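Periplasmic binding protein/LacI transcriptional regulator (Burkholderia multivorans, PDB 4YLE) probably captures a simple sugar or related small molecule in the periplasm and hands it to an ABC transporter, although its natural ligand is not established. Local coordinates at residues 155-160 / 252-257; 264-267 / 273-276; 83-88 / 104-109; 79-84 / 96-101; 216-221 / 240-245. All blocks are in the same frame, centred on the assembly; numbering follows the deposited sequence.

Interaction 1. Residues 155-160 / 252-257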
# COMPACT_ATOMS: atom_id res chain seq x y z
N ASP A 155 -8.55 7.79 -14.31
CA ASP A 155 -8.69 8.72 -15.44
C ASP A 155 -8.22 8.12 -16.75
O ASP A 155 -8.84 8.35 -17.79
CB ASP A 155 -7.91 10.03 -15.19
CG ASP A 155 -8.60 10.96 -14.21
OD1 ASP A 155 -9.81 10.77 -13.93
OD2 ASP A 155 -7.93 11.90 -13.72
N TYR A 156 -7.11 7.40 -16.73
CA TYR A 156 -6.62 6.77 -17.94
C TYR A 156 -7.64 5.74 -18.46
O TYR A 156 -7.97 5.72 -19.65
CB TYR A 156 -5.26 6.11 -17.70
CG TYR A 156 -4.59 5.67 -18.98
CD1 TYR A 156 -4.02 6.60 -19.85
CD2 TYR A 156 -4.54 4.35 -19.31
CE1 TYR A 156 -3.40 6.19 -21.03
CE2 TYR A 156 -3.93 3.93 -20.49
CZ TYR A 156 -3.36 4.84 -21.33
OH TYR A 156 -2.76 4.42 -22.51
N LEU A 157 -8.14 4.90 -17.56
CA LEU A 157 -9.20 3.97 -17.91
C LEU A 157 -10.41 4.67 -18.48
O LEU A 157 -10.99 4.21 -19.47
CB LEU A 157 -9.61 3.17 -16.68
CG LEU A 157 -10.80 2.22 -16.84
CD1 LEU A 157 -10.55 1.12 -17.90
CD2 LEU A 157 -11.10 1.60 -15.47
N ALA A 158 -10.83 5.77 -17.86
CA ALA A 158 -12.03 6.47 -18.33
C ALA A 158 -11.94 6.86 -19.79
O ALA A 158 -12.94 6.84 -20.50
CB ALA A 158 -12.28 7.71 -17.48
N LYS A 159 -10.74 7.18 -20.26
CA LYS A 159 -10.56 7.58 -21.65
C LYS A 159 -10.93 6.45 -22.60
O LYS A 159 -11.31 6.69 -23.76
CB LYS A 159 -9.11 8.01 -21.93
CG LYS A 159 -8.52 9.02 -20.97
CD LYS A 159 -9.46 10.17 -20.66
CE LYS A 159 -8.97 10.97 -19.46
NZ LYS A 159 -10.07 11.22 -18.47
N LYS A 160 -10.82 5.21 -22.10
CA LYS A 160 -11.00 4.01 -22.92
C LYS A 160 -12.43 3.49 -22.84
O LYS A 160 -12.84 2.68 -23.68
CB LYS A 160 -10.01 2.93 -22.48
CG LYS A 160 -8.57 3.26 -22.85
CD LYS A 160 -7.85 2.08 -23.46
CE LYS A 160 -6.68 2.53 -24.33
NZ LYS A 160 -6.02 1.34 -24.95
N TYR A 252 -11.40 -4.35 -19.26
CA TYR A 252 -10.16 -3.73 -18.86
C TYR A 252 -9.84 -4.03 -17.41
O TYR A 252 -10.75 -4.13 -16.57
CB TYR A 252 -10.21 -2.22 -19.07
CG TYR A 252 -10.15 -1.78 -20.52
CD1 TYR A 252 -8.98 -1.94 -21.24
CD2 TYR A 252 -11.23 -1.19 -21.14
CE1 TYR A 252 -8.88 -1.53 -22.55
CE2 TYR A 252 -11.15 -0.78 -22.47
CZ TYR A 252 -9.97 -0.95 -23.16
OH TYR A 252 -9.87 -0.55 -24.49
N VAL A 253 -8.55 -4.15 -17.12
CA VAL A 253 -8.06 -4.25 -15.74
C VAL A 253 -7.01 -3.17 -15.46
O VAL A 253 -6.07 -3.00 -16.25
CB VAL A 253 -7.44 -5.63 -15.46
CG1 VAL A 253 -6.86 -5.70 -14.07
CG2 VAL A 253 -8.44 -6.73 -15.68
N VAL A 254 -7.18 -2.45 -14.36
CA VAL A 254 -6.13 -1.56 -13.86
C VAL A 254 -5.75 -1.97 -12.46
O VAL A 254 -6.56 -2.52 -11.73
CB VAL A 254 -6.54 -0.09 -13.90
CG1 VAL A 254 -6.75 0.36 -15.38
CG2 VAL A 254 -7.77 0.17 -13.02
N GLY A 255 -4.51 -1.65 -12.08
CA GLY A 255 -4.00 -1.95 -10.76
C GLY A 255 -3.26 -0.77 -10.17
O GLY A 255 -3.56 0.38 -10.49
N TYR A 256 -2.33 -1.09 -9.29
CA TYR A 256 -1.60 -0.10 -8.52
C TYR A 256 -0.41 -0.81 -7.90
O TYR A 256 -0.61 -1.82 -7.23
CB TYR A 256 -2.51 0.47 -7.43
CG TYR A 256 -2.18 1.82 -6.86
CD1 TYR A 256 -2.79 2.94 -7.36
CD2 TYR A 256 -1.33 1.96 -5.77
CE1 TYR A 256 -2.55 4.19 -6.83
CE2 TYR A 256 -1.11 3.24 -5.22
CZ TYR A 256 -1.72 4.32 -5.79
OH TYR A 256 -1.49 5.54 -5.22
N ASP A 257 0.80 -0.27 -8.10
CA ASP A 257 2.09 -0.67 -7.46
C ASP A 257 3.23 -0.74 -8.47
O ASP A 257 4.40 -0.58 -8.10
CB ASP A 257 2.07 -2.03 -6.73
CG ASP A 257 1.33 -1.98 -5.39
OD1 ASP A 257 1.06 -0.87 -4.90
OD2 ASP A 257 1.00 -3.06 -4.85
O HOH W 1 -12.05 0.85 -25.04

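Interaction 2. Residues 264-267 / 273-276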
# COMPACT_ATOMS: atom_id res chain seq x y z
N PRO A 264 4.83 -7.64 -18.01
CA PRO A 264 4.45 -8.36 -19.23
C PRO A 264 2.97 -8.16 -19.56
O PRO A 264 2.57 -8.20 -20.71
CB PRO A 264 4.73 -9.82 -18.89
CG PRO A 264 5.64 -9.79 -17.72
CD PRO A 264 5.29 -8.57 -16.95
N MSE A 265 2.17 -7.93 -18.53
CA MSE A 265 0.74 -7.75 -18.72
C MSE A 265 0.40 -6.38 -19.31
O MSE A 265 -0.51 -6.29 -20.12
CB MSE A 265 0.01 -7.99 -17.41
CG MSE A 265 0.30 -9.37 -16.87
SE MSE A 265 -0.80 -9.78 -15.33
CE MSE A 265 0.11 -11.40 -14.70
N LEU A 266 1.12 -5.33 -18.90
CA LEU A 266 1.00 -4.04 -19.59
C LEU A 266 1.42 -4.18 -21.06
O LEU A 266 0.78 -3.63 -21.94
CB LEU A 266 1.87 -2.96 -18.93
CG LEU A 266 1.56 -2.50 -17.50
CD1 LEU A 266 2.62 -1.55 -16.93
CD2 LEU A 266 0.21 -1.82 -17.44
N LYS A 267 2.50 -4.92 -21.30
CA LYS A 267 3.03 -5.06 -22.66
C LYS A 267 2.10 -5.80 -23.59
O LYS A 267 1.96 -5.41 -24.74
CB LYS A 267 4.40 -5.76 -22.62
N ALA A 273 -3.35 -0.23 -17.06
CA ALA A 273 -2.56 0.77 -16.34
C ALA A 273 -2.34 0.34 -14.92
O ALA A 273 -3.10 -0.45 -14.37
CB ALA A 273 -3.27 2.11 -16.36
N THR A 274 -1.28 0.88 -14.34
CA THR A 274 -1.00 0.73 -12.92
C THR A 274 -0.38 2.06 -12.47
O THR A 274 -0.48 3.04 -13.18
CB THR A 274 -0.06 -0.45 -12.65
OG1 THR A 274 0.08 -0.64 -11.24
CG2 THR A 274 1.31 -0.25 -13.28
N ALA A 275 0.21 2.09 -11.28
CA ALA A 275 0.82 3.34 -10.80
C ALA A 275 2.03 2.97 -10.00
O ALA A 275 2.02 1.96 -9.29
CB ALA A 275 -0.14 4.15 -9.95
N ASP A 276 3.07 3.80 -10.09
CA ASP A 276 4.24 3.58 -9.27
C ASP A 276 4.15 4.54 -8.10
O ASP A 276 4.07 5.74 -8.28
CB ASP A 276 5.52 3.78 -10.06
CG ASP A 276 6.72 3.06 -9.45
OD1 ASP A 276 6.75 2.92 -8.21
OD2 ASP A 276 7.62 2.64 -10.19

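Interaction 3. Residues 83-88 / 104-109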
# COMPACT_ATOMS: atom_id res chain seq x y z
N ARG A 83 3.19 -8.45 16.86
CA ARG A 83 4.21 -9.21 17.57
C ARG A 83 5.60 -8.74 17.17
O ARG A 83 6.49 -8.62 18.01
CB ARG A 83 4.05 -10.71 17.32
CG ARG A 83 2.92 -11.33 18.13
CD ARG A 83 3.04 -12.84 18.22
NE ARG A 83 3.08 -13.47 16.90
CZ ARG A 83 2.02 -13.85 16.20
NH1 ARG A 83 0.79 -13.66 16.67
NH2 ARG A 83 2.17 -14.41 15.00
N ILE A 84 5.78 -8.46 15.88
CA ILE A 84 7.07 -8.01 15.40
C ILE A 84 7.45 -6.69 16.06
O ILE A 84 8.58 -6.53 16.52
CB ILE A 84 7.04 -7.87 13.88
CG1 ILE A 84 7.00 -9.27 13.27
CG2 ILE A 84 8.27 -7.14 13.38
CD1 ILE A 84 6.62 -9.32 11.83
N VAL A 85 6.50 -5.76 16.13
CA VAL A 85 6.79 -4.47 16.74
C VAL A 85 7.14 -4.66 18.22
O VAL A 85 8.11 -4.08 18.71
CB VAL A 85 5.62 -3.49 16.58
CG1 VAL A 85 5.96 -2.14 17.20
CG2 VAL A 85 5.29 -3.31 15.08
N GLU A 86 6.39 -5.50 18.94
CA GLU A 86 6.72 -5.78 20.34
C GLU A 86 8.13 -6.35 20.49
O GLU A 86 8.87 -5.97 21.39
CB GLU A 86 5.68 -6.74 20.95
CG GLU A 86 4.32 -6.06 21.01
CD GLU A 86 3.30 -6.76 21.89
OE1 GLU A 86 3.11 -7.99 21.74
OE2 GLU A 86 2.67 -6.06 22.71
N GLN A 87 8.52 -7.21 19.55
CA GLN A 87 9.86 -7.80 19.56
C GLN A 87 10.92 -6.73 19.25
O GLN A 87 12.06 -6.81 19.72
CB GLN A 87 9.90 -8.95 18.54
CG GLN A 87 11.27 -9.48 18.14
CD GLN A 87 11.19 -10.31 16.85
OE1 GLN A 87 10.16 -10.93 16.56
NE2 GLN A 87 12.27 -10.31 16.08
N MSE A 88 10.55 -5.73 18.46
CA MSE A 88 11.45 -4.61 18.19
C MSE A 88 11.61 -3.74 19.44
O MSE A 88 12.66 -3.13 19.64
CB MSE A 88 10.93 -3.77 17.01
CG MSE A 88 10.99 -4.47 15.66
SE MSE A 88 12.77 -5.17 15.17
CE MSE A 88 12.52 -7.08 15.56
N LYS A 104 -6.01 1.05 12.44
CA LYS A 104 -6.38 1.23 13.85
C LYS A 104 -5.66 0.28 14.81
O LYS A 104 -5.26 0.67 15.92
CB LYS A 104 -7.89 1.04 14.02
CG LYS A 104 -8.73 2.11 13.35
CD LYS A 104 -10.16 2.08 13.89
CE LYS A 104 -11.18 2.53 12.87
NZ LYS A 104 -11.35 1.52 11.79
N ALA A 105 -5.52 -0.97 14.38
CA ALA A 105 -5.11 -2.03 15.30
C ALA A 105 -3.65 -1.95 15.70
O ALA A 105 -3.26 -2.49 16.73
CB ALA A 105 -5.40 -3.38 14.68
N LEU A 106 -2.82 -1.31 14.87
CA LEU A 106 -1.41 -1.17 15.20
C LEU A 106 -1.15 0.01 16.14
O LEU A 106 -0.03 0.19 16.59
CB LEU A 106 -0.55 -1.00 13.92
CG LEU A 106 0.03 -2.29 13.33
CD1 LEU A 106 1.10 -2.89 14.22
CD2 LEU A 106 -1.07 -3.32 13.10
N VAL A 107 -2.17 0.82 16.46
CA VAL A 107 -1.88 2.04 17.21
C VAL A 107 -1.43 1.74 18.64
O VAL A 107 -0.54 2.42 19.14
CB VAL A 107 -3.08 2.99 17.24
CG1 VAL A 107 -2.80 4.21 18.14
CG2 VAL A 107 -3.40 3.46 15.83
N PRO A 108 -2.04 0.75 19.30
CA PRO A 108 -1.62 0.51 20.70
C PRO A 108 -0.12 0.19 20.85
O PRO A 108 0.54 0.69 21.78
CB PRO A 108 -2.49 -0.67 21.13
CG PRO A 108 -3.74 -0.51 20.34
CD PRO A 108 -3.25 -0.04 18.97
N VAL A 109 0.42 -0.62 19.95
CA VAL A 109 1.80 -1.04 20.09
C VAL A 109 2.72 0.10 19.65
O VAL A 109 3.84 0.23 20.15
CB VAL A 109 2.08 -2.34 19.30
CG1 VAL A 109 2.03 -2.10 17.78
CG2 VAL A 109 3.43 -2.93 19.72

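Interaction 4. Residues 79-84 / 96-101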
# COMPACT_ATOMS: atom_id res chain seq x y z
N ALA A 79 -2.03 -9.62 13.63
CA ALA A 79 -1.56 -10.14 14.93
C ALA A 79 -0.03 -10.28 14.96
O ALA A 79 0.65 -9.83 15.91
CB ALA A 79 -2.23 -11.50 15.23
N ASN A 80 0.52 -10.90 13.92
CA ASN A 80 1.95 -11.10 13.84
C ASN A 80 2.71 -9.79 13.63
O ASN A 80 3.85 -9.65 14.06
CB ASN A 80 2.32 -12.05 12.71
CG ASN A 80 3.74 -12.56 12.84
OD1 ASN A 80 4.18 -12.89 13.95
ND2 ASN A 80 4.48 -12.59 11.75
N GLN A 81 2.11 -8.84 12.91
CA GLN A 81 2.82 -7.58 12.73
C GLN A 81 2.97 -6.94 14.09
O GLN A 81 4.02 -6.43 14.42
CB GLN A 81 2.10 -6.65 11.78
CG GLN A 81 3.04 -5.53 11.29
CD GLN A 81 2.36 -4.56 10.36
OE1 GLN A 81 1.33 -4.00 10.70
NE2 GLN A 81 2.95 -4.36 9.17
N ILE A 82 1.91 -7.02 14.91
CA ILE A 82 1.97 -6.45 16.25
C ILE A 82 3.07 -7.14 17.03
O ILE A 82 3.82 -6.48 17.76
CB ILE A 82 0.61 -6.56 16.98
CG1 ILE A 82 -0.39 -5.60 16.33
CG2 ILE A 82 0.75 -6.23 18.48
CD1 ILE A 82 -1.82 -5.73 16.80
N ARG A 83 3.19 -8.45 16.86
CA ARG A 83 4.21 -9.21 17.57
C ARG A 83 5.60 -8.74 17.17
O ARG A 83 6.49 -8.62 18.01
CB ARG A 83 4.05 -10.71 17.32
CG ARG A 83 2.92 -11.33 18.13
CD ARG A 83 3.04 -12.84 18.22
NE ARG A 83 3.08 -13.47 16.90
CZ ARG A 83 2.02 -13.85 16.20
NH1 ARG A 83 0.79 -13.66 16.67
NH2 ARG A 83 2.17 -14.41 15.00
N ILE A 84 5.78 -8.46 15.88
CA ILE A 84 7.07 -8.01 15.40
C ILE A 84 7.45 -6.69 16.06
O ILE A 84 8.58 -6.53 16.52
CB ILE A 84 7.04 -7.87 13.88
CG1 ILE A 84 7.00 -9.27 13.27
CG2 ILE A 84 8.27 -7.14 13.38
CD1 ILE A 84 6.62 -9.32 11.83
N ILE A 96 11.52 2.88 14.71
CA ILE A 96 10.70 1.91 13.98
C ILE A 96 9.99 2.61 12.86
O ILE A 96 9.33 3.62 13.07
CB ILE A 96 9.65 1.24 14.88
CG1 ILE A 96 10.31 0.36 15.93
CG2 ILE A 96 8.70 0.39 14.03
CD1 ILE A 96 9.36 -0.12 17.00
N VAL A 97 10.15 2.08 11.65
CA VAL A 97 9.51 2.58 10.46
C VAL A 97 8.47 1.54 10.09
O VAL A 97 8.84 0.42 9.73
CB VAL A 97 10.50 2.79 9.32
CG1 VAL A 97 9.80 3.30 8.10
CG2 VAL A 97 11.62 3.78 9.75
N LEU A 98 7.19 1.88 10.21
CA LEU A 98 6.13 0.90 10.17
C LEU A 98 5.18 1.17 9.01
O LEU A 98 4.69 2.29 8.86
CB LEU A 98 5.36 0.91 11.49
CG LEU A 98 4.09 0.05 11.55
CD1 LEU A 98 4.43 -1.42 11.48
CD2 LEU A 98 3.30 0.40 12.82
N ALA A 99 4.93 0.13 8.19
CA ALA A 99 3.84 0.09 7.19
C ALA A 99 2.70 -0.78 7.75
O ALA A 99 2.75 -2.00 7.62
CB ALA A 99 4.32 -0.48 5.85
N PRO A 100 1.71 -0.16 8.40
CA PRO A 100 0.81 -0.97 9.25
C PRO A 100 -0.22 -1.77 8.47
O PRO A 100 -0.78 -1.28 7.48
CB PRO A 100 0.15 0.08 10.14
CG PRO A 100 0.23 1.35 9.41
CD PRO A 100 1.49 1.29 8.59
N ALA A 101 -0.47 -3.00 8.91
CA ALA A 101 -1.41 -3.90 8.24
C ALA A 101 -2.86 -3.50 8.48
O ALA A 101 -3.76 -3.90 7.72
CB ALA A 101 -1.18 -5.33 8.71

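Interaction 5. Residues 216-221 / 240-245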
# COMPACT_ATOMS: atom_id res chain seq x y z
N ALA A 216 -16.69 -13.24 -9.27
CA ALA A 216 -18.05 -13.00 -8.84
C ALA A 216 -18.62 -11.80 -9.59
O ALA A 216 -19.77 -11.84 -10.02
CB ALA A 216 -18.11 -12.76 -7.34
N MSE A 217 -17.83 -10.73 -9.75
CA MSE A 217 -18.34 -9.53 -10.39
C MSE A 217 -18.65 -9.78 -11.87
O MSE A 217 -19.66 -9.31 -12.38
CB MSE A 217 -17.33 -8.39 -10.25
CG MSE A 217 -17.30 -7.83 -8.90
SE MSE A 217 -15.87 -6.51 -8.84
CE MSE A 217 -16.26 -5.93 -6.99
N LEU A 218 -17.76 -10.50 -12.56
CA LEU A 218 -17.99 -10.86 -13.95
C LEU A 218 -19.24 -11.73 -14.08
O LEU A 218 -20.03 -11.59 -15.03
CB LEU A 218 -16.77 -11.60 -14.53
CG LEU A 218 -15.55 -10.69 -14.65
CD1 LEU A 218 -14.29 -11.55 -14.77
CD2 LEU A 218 -15.64 -9.77 -15.84
N ASN A 219 -19.42 -12.65 -13.14
CA ASN A 219 -20.64 -13.47 -13.17
C ASN A 219 -21.88 -12.63 -12.90
O ASN A 219 -22.92 -12.85 -13.53
CB ASN A 219 -20.55 -14.62 -12.15
CG ASN A 219 -19.62 -15.73 -12.59
OD1 ASN A 219 -19.56 -16.07 -13.76
ND2 ASN A 219 -18.90 -16.31 -11.65
N GLU A 220 -21.79 -11.70 -11.96
CA GLU A 220 -22.95 -10.88 -11.58
C GLU A 220 -23.35 -9.90 -12.68
O GLU A 220 -24.54 -9.60 -12.87
CB GLU A 220 -22.67 -10.10 -10.27
CG GLU A 220 -23.92 -9.44 -9.68
CD GLU A 220 -23.66 -8.74 -8.34
OE1 GLU A 220 -22.55 -8.86 -7.79
OE2 GLU A 220 -24.58 -8.09 -7.83
N TYR A 221 -22.33 -9.37 -13.38
CA TYR A 221 -22.51 -8.35 -14.39
C TYR A 221 -21.97 -8.79 -15.75
O TYR A 221 -20.83 -8.55 -16.10
CB TYR A 221 -21.83 -7.06 -13.92
CG TYR A 221 -22.52 -6.54 -12.69
CD1 TYR A 221 -23.74 -5.91 -12.80
CD2 TYR A 221 -21.97 -6.72 -11.42
CE1 TYR A 221 -24.40 -5.46 -11.68
CE2 TYR A 221 -22.63 -6.27 -10.29
CZ TYR A 221 -23.85 -5.65 -10.44
OH TYR A 221 -24.51 -5.20 -9.34
N SER A 240 -6.62 -13.18 -14.32
CA SER A 240 -7.00 -14.59 -14.37
C SER A 240 -8.50 -14.81 -14.47
O SER A 240 -8.96 -15.72 -15.18
CB SER A 240 -6.48 -15.33 -13.13
OG SER A 240 -5.07 -15.36 -13.13
N ALA A 241 -9.27 -14.00 -13.75
CA ALA A 241 -10.72 -14.18 -13.77
C ALA A 241 -11.28 -13.79 -15.14
O ALA A 241 -12.19 -14.45 -15.65
CB ALA A 241 -11.38 -13.34 -12.65
N VAL A 242 -10.76 -12.71 -15.71
CA VAL A 242 -11.20 -12.25 -17.02
C VAL A 242 -10.91 -13.32 -18.06
O VAL A 242 -11.78 -13.67 -18.84
CB VAL A 242 -10.52 -10.91 -17.40
CG1 VAL A 242 -10.76 -10.53 -18.83
CG2 VAL A 242 -11.05 -9.79 -16.50
N ARG A 243 -9.68 -13.86 -18.06
CA ARG A 243 -9.33 -14.97 -18.96
C ARG A 243 -10.28 -16.17 -18.78
O ARG A 243 -10.77 -16.73 -19.76
CB ARG A 243 -7.89 -15.40 -18.71
CG ARG A 243 -7.41 -16.55 -19.67
CD ARG A 243 -6.13 -17.23 -19.17
NE ARG A 243 -5.47 -18.12 -20.15
CZ ARG A 243 -5.62 -19.45 -20.21
NH1 ARG A 243 -6.42 -20.10 -19.36
NH2 ARG A 243 -4.96 -20.16 -21.13
N ALA A 244 -10.56 -16.55 -17.54
CA ALA A 244 -11.38 -17.73 -17.27
C ALA A 244 -12.82 -17.52 -17.77
O ALA A 244 -13.53 -18.50 -18.08
CB ALA A 244 -11.36 -18.05 -15.81
N ALA A 245 -13.25 -16.27 -17.85
CA ALA A 245 -14.57 -15.93 -18.37
C ALA A 245 -14.59 -15.71 -19.89
O ALA A 245 -15.62 -15.37 -20.46
CB ALA A 245 -15.09 -14.69 -17.68

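Interaction 1. Residues 155-160 / 252-257
In the C-terminal lobe of this periplasmic binding protein fold, Leu157 and Lys160 near the end of helix 146-160 pack onto Tyr252 and Val254 of an outermost strand of the parallel sheet. This is ordinary alpha/beta layering: the local helix and strand axes pass 9.8 Å apart and run antiparallel at 170°. Leu157 touches both strand residues. With its CG anti to the backbone N (chi1 175°), it sends CD1 to 3.6 Å from Tyr252 CB, at the root of the ring, while Leu157 CB lies 4.2 Å from Val254 CG1. The same leucine also touches Ala226 and Leu228 of the adjacent strand, so it bridges two strands of the sheet. Between Tyr252 and Val254, Val253 points to the other side of the sheet, onto helix 232-244. Beyond the strand, the chain reaches the ligand site, where Asp257 OD2 hydrogen-bonds the unidentified ligand. At the more exposed end, Lys160 crosses Tyr252 at about a right angle. Its chain is bent at chi2 (-134°), and that places CD 3.5 Å from the phenol oxygen OH of Tyr252. A water in the plane of the ring, at its edge, bonds the same Tyr252 OH at 2.6 Å.

Interaction 2. Residues 264-267 / 273-276
No ring or side-chain amide takes part where Leu266 meets Ala273 and Thr274; the flat group that Leu266 approaches is the main chain at Ala273 N, with Leu266 CD2 3.9 Å away. The contact is made by methyl groups against each other and against backbone. The leucine does the reaching. Its CG stands anti to the carbonyl carbon (chi1 -65°), and from there the two methyls part company. While CD2 settles against the main chain, Leu266 CD1 comes to 4.1 Å from Thr274 CG2. The Leu266 and Thr274 side chains cross at about a right angle, and the nearest CA atoms, those of Leu266 and Ala273, are 6.8 Å apart.

Thr274 is two-faced. Its CG2 belongs to this apolar contact, whereas OG1 turns to a polar network: it hydrogen-bonds Asp232 OD1 and receives the backbone N of Asn258. Two partners outside the contact therefore hold the hydroxyl, fixing the side-chain rotation and with it the methyl presented to Leu266. The side chain of Thr274 is about 9 Å from the bound unknown ligand, so this network lies close to the cleft.

Helix 263-268 and strand 274-276 are consecutive, and the chain doubles back between them over a few residues, with Met265 and Val271 joined by a backbone hydrogen bond. Strand 274-276 runs antiparallel to strand 308-314, whose Val314 touches both Leu266 and Thr274. The CB of Ala273 points away from the short helix, and that side chain packs on Tyr156 of helix 146-160.

Interaction 3. Residues 83-88 / 104-109
Glu86, in the middle of helix 78-90, and Val109, in the first turn of helix 107-115, bring their CA atoms to 6.8 Å, just after a type I turn from Lys104 to Val107 has redirected the chain. Val109 packs against two successive residues of the facing helix. Its CG2, anti to the backbone N, lies 3.5 Å from Glu86 CG and 3.7 Å from Val85 CG1; its CG1, held in the crowded position between the backbone N and carbonyl carbon (chi1 69°), lies 4.0 Å from Val85 CG1. Glutamate thus contributes its aliphatic methylene to the contact. These are consecutive crossover helices of the Rossmann-like N-terminal lobe, one leading into strand 95-98 and the other leaving it, packed side by side on the same face of the sheet. The Val85 side chain also touches Val38 of strand 34-39, and its CG2 meets Leu106 CD1 at 4.3 Å, at the turn before helix 107-115. Leu106 fills in beneath, against Ile82, Pro100 and Leu127. The turn itself is closed by Val107 N bonding Lys104 O at 3.1 Å, and Asp102 OD1 accepts the backbone N atoms of both Lys104 and Ala105.

Interaction 4. Residues 79-84 / 96-101
Gln81 is the polar centre of this contact, its amide laid against the backbone of residues 99 to 101, where strand 95-98 gives way to loop. Across the contact the oxygen takes one bond and the nitrogen gives one. Ala101 N donates to Gln81 OE1 at 2.7 Å with a fairly straight N-H...O angle of 157°, the donor tilted 20° from the carbonyl plane. Gln81 NE2 donates in turn to Ala99 O at 2.8 Å, a more bent bond, with the acceptor somewhat out of the amide plane. NE2 has a second acceptor in Met39 O, so two backbone carbonyls, one at the end of strand 34-39 and one just past strand 95-98, share this nitrogen. The glutamine reaches across because its chain, with CG anti to the backbone N (chi1 -163°), stays extended beyond CG.

Apolar side chains pack round the amide. Leu98 CD1 lies 3.9 Å from Gln81 CD, and Ala101 CB 3.5 Å from Gln81 OE1. Val38, Ile72 and Leu106 also touch the glutamine side chain. Gln81 is buried, and these hydrogen bonds all go to main-chain atoms. Next along the loop, Pro100 O is taken by Asn125 ND2, and Leu98 O receives a weak bond from Asn122 ND2.

The Ala99 side chain is about 7 Å from the bound unknown ligand. Because OE1 faces a donor and NE2 faces two acceptors, the bonding pattern favours one orientation of the amide, and Gln81 helps to hold residues 99-101 to helix 78-90 near the ligand.

Interaction 5. Residues 216-221 / 240-245
Glu220 N bonds Ala216 O at 2.8 Å in the last turn of helix 207-220, the helix whose Leu218 packs against Ala241 of helix 232-244. Leu218 CD1 rests 3.7 Å from Ala241 O, which also accepts the backbone hydrogen bond of Ala245 N. The remainder of the contact is apolar and centres on this one leucine methyl. Leu218 CD1 lies 4.0 Å from Ala241 CB and 4.1 Å from Val242 CG2; Ala245 CB is a little farther off, at 4.4 Å. Leu218 is the one side chain of residues 216-221 in the contact, set against the end of helix 232-244 and touching Ala241 and Val242 of the helix and Ala245 just beyond it. The approach follows from its first torsion: with CG anti to the carbonyl carbon (chi1 -67°), the branch leans out from helix 207-220 toward its partner.

The small side chains of Ala241 and Ala245 probably allow this close approach to the backbone at Ala241 and Val242. Val242 flanks the site with CG2, the branch anti to its own carbonyl carbon. Ala241 and Val242 are buried, whereas Ala245 is exposed.

Both helices are reaching their ends here. Helix 207-220 finishes just before Tyr221, which touches Val198. They are successive crossover helices of the C-terminal lobe, one leading into strand 226-229 and the other leaving it. Beneath them, Met217 packs on strand 196-202 and, together with Val242, on Leu227 of strand 226-229, while Val251 of the loop before strand 252-254 touches both Leu218 and Val242.

Overall arrangement
Interactions 3 and 4 belong to the N-terminal lobe, both using helix 78-90, with centres 5 Å apart; Leu106 touches Gln81 and Ile82 where they meet. Interactions 1, 2 and 5 lie in the other lobe, and interaction 1 links them: Val253 packs on Val242 of interaction 5, while probable backbone bonds join Gly255 and Asp257 to Ala273 and Ala275 of interaction 2. Interactions 2, 3 and 4 are buried; interactions 1 and 5 are only partly so. Interactions 3 and 5 are equivalent in kind, apolar packing of successive crossover helices, despite this difference. Of the five, interaction 4 alone has direct hydrogen bonds between its segments, close to the ligand cleft.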